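Local coordinates for protein serine-tRNA ligase (Naegleria fowleri, PDB 6BLJ) that probably attaches serine to tRNA(Ser) in the cytoplasm, activating the amino acid with ATP to seryl-adenylate before transferring it to the tRNA, at residues V408-C413 with L441-T446. Numbering follows the deposited sequence.
With AMP (adenosine monophosphate), chain D.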
# COMPACT_ATOMS: atom_id res chain seq x y z
N VAL A 408 -22.97 -13.89 7.14
CA VAL A 408 -22.60 -14.99 6.25
C VAL A 408 -22.68 -14.49 4.82
O VAL A 408 -23.61 -13.77 4.45
CB VAL A 408 -23.54 -16.20 6.44
CG1 VAL A 408 -23.41 -17.19 5.26
CG2 VAL A 408 -23.25 -16.90 7.76
N SER A 409 -21.69 -14.86 4.00
CA SER A 409 -21.79 -14.76 2.56
C SER A 409 -21.52 -16.14 1.95
O SER A 409 -20.64 -16.88 2.42
CB SER A 409 -20.80 -13.72 2.01
OG SER A 409 -19.49 -14.14 2.29
N CYS A 410 -22.28 -16.47 0.91
CA CYS A 410 -22.24 -17.77 0.26
C CYS A 410 -22.23 -17.53 -1.24
O CYS A 410 -23.14 -16.89 -1.76
CB CYS A 410 -23.45 -18.62 0.67
SG CYS A 410 -23.68 -20.21 -0.16
N SER A 411 -21.20 -18.02 -1.94
CA SER A 411 -20.99 -17.72 -3.35
C SER A 411 -20.71 -18.98 -4.15
O SER A 411 -19.96 -19.86 -3.71
CB SER A 411 -19.81 -16.75 -3.56
OG SER A 411 -19.99 -15.55 -2.84
N ASN A 412 -21.31 -19.06 -5.34
CA ASN A 412 -20.91 -20.03 -6.36
C ASN A 412 -20.01 -19.30 -7.36
O ASN A 412 -20.45 -18.34 -8.00
CB ASN A 412 -22.11 -20.64 -7.08
CG ASN A 412 -21.73 -21.79 -8.00
OD1 ASN A 412 -20.54 -22.10 -8.17
ND2 ASN A 412 -22.73 -22.43 -8.62
N CYS A 413 -18.76 -19.74 -7.47
CA CYS A 413 -17.80 -19.14 -8.40
C CYS A 413 -17.62 -19.96 -9.67
O CYS A 413 -16.74 -19.64 -10.47
CB CYS A 413 -16.46 -18.93 -7.72
SG CYS A 413 -16.55 -17.75 -6.32
N LEU A 441 -17.03 -23.40 -4.62
CA LEU A 441 -17.95 -22.58 -3.84
C LEU A 441 -17.37 -22.34 -2.45
O LEU A 441 -16.59 -23.15 -1.94
CB LEU A 441 -19.32 -23.26 -3.68
CG LEU A 441 -20.05 -23.70 -4.95
CD1 LEU A 441 -19.71 -25.15 -5.26
CD2 LEU A 441 -21.55 -23.50 -4.78
N ASN A 442 -17.79 -21.24 -1.83
CA ASN A 442 -17.46 -21.01 -0.43
C ASN A 442 -18.63 -20.32 0.27
O ASN A 442 -19.40 -19.59 -0.35
CB ASN A 442 -16.20 -20.14 -0.26
CG ASN A 442 -16.42 -18.71 -0.70
OD1 ASN A 442 -16.33 -18.39 -1.88
ND2 ASN A 442 -16.72 -17.84 0.25
N SER A 443 -18.74 -20.58 1.57
CA SER A 443 -19.74 -19.94 2.41
C SER A 443 -19.25 -19.89 3.84
O SER A 443 -18.84 -20.91 4.40
CB SER A 443 -21.08 -20.69 2.37
OG SER A 443 -22.01 -20.03 3.21
N THR A 444 -19.33 -18.71 4.45
CA THR A 444 -19.17 -18.60 5.89
C THR A 444 -20.05 -19.62 6.60
O THR A 444 -21.21 -19.83 6.22
CB THR A 444 -19.59 -17.22 6.39
OG1 THR A 444 -19.18 -16.21 5.47
CG2 THR A 444 -19.01 -16.98 7.80
N LEU A 445 -19.51 -20.26 7.63
CA LEU A 445 -20.38 -20.81 8.66
C LEU A 445 -20.51 -19.80 9.80
O LEU A 445 -21.60 -19.29 10.06
CB LEU A 445 -19.90 -22.16 9.20
CG LEU A 445 -20.99 -22.87 10.02
CD1 LEU A 445 -22.13 -23.37 9.10
CD2 LEU A 445 -20.48 -24.02 10.84
N THR A 446 -19.40 -19.49 10.47
CA THR A 446 -19.45 -18.46 11.50
C THR A 446 -18.11 -17.74 11.62
O THR A 446 -17.05 -18.37 11.75
CB THR A 446 -19.88 -19.05 12.86
OG1 THR A 446 -19.90 -18.03 13.86
CG2 THR A 446 -18.96 -20.18 13.33
P AMP D . -16.63 -11.78 3.44
O1P AMP D . -16.32 -10.30 3.23
O2P AMP D . -15.56 -12.78 3.22
O3P AMP D . -17.91 -12.11 2.68
O5' AMP D . -17.02 -11.91 4.98
C5' AMP D . -17.52 -13.13 5.52
C4' AMP D . -18.02 -12.92 6.94
O4' AMP D . -16.90 -12.66 7.82
C3' AMP D . -18.92 -11.72 7.13
O3' AMP D . -20.27 -11.99 6.79
C2' AMP D . -18.73 -11.38 8.60
O2' AMP D . -19.50 -12.26 9.41
C1' AMP D . -17.25 -11.71 8.80
N9 AMP D . -16.37 -10.53 8.65
C8 AMP D . -15.96 -9.95 7.47
N7 AMP D . -15.17 -8.92 7.63
C5 AMP D . -15.04 -8.80 9.00
C6 AMP D . -14.33 -7.90 9.82
N6 AMP D . -13.54 -6.92 9.34
N1 AMP D . -14.44 -8.04 11.15
C2 AMP D . -15.19 -9.04 11.64
N3 AMP D . -15.88 -9.96 10.97
C4 AMP D . -15.78 -9.79 9.65
O HOH W 1 -18.90 -15.82 -0.39
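Two antiparallel strands of the class II synthetase catalytic sheet, 404-412 and 436-447, pair here beside the AMP, with V408, S409 and T444 lining its pocket. In the middle the ladder is regular: S411 N gives a nearly straight bond to N442 O (2.9 Å), and N442 N returns one to S411 O. At the AMP end a side chain enters the ladder. T444 N still binds S409 O (3.0 Å), but S409 N donates a hydrogen bond to the T444 hydroxyl, OG1, at 3.2 Å and 171°, so OG1 takes the place of a backbone acceptor. S409 OG, set between its own backbone N and carbonyl carbon (chi1 64°), reaches the nucleotide and donates to AMP O3P at 2.6 Å. On this same face a water links S409 OG, S411 OG and, weakly, N442 ND2, whose main partner is E337 OE2 of strand 332-342. The other face packs against helix 348-366. There C410 and S443 form a close non-hydrogen-bonded pair, with S443 OG 3.2 Å from C410 CB, and that hydroxyl donates to T444 O. Next along, the side chains of N412 and L441 cross at a slant, CD2 of L441 lying 3.7 Å from CG of N412, while N412 OD1 accepts from T414 N. Back at the AMP end V408 lays its two methyls against consecutive carbonyls, CG1 on T444 O and CG2 3.7 Å from L445 O.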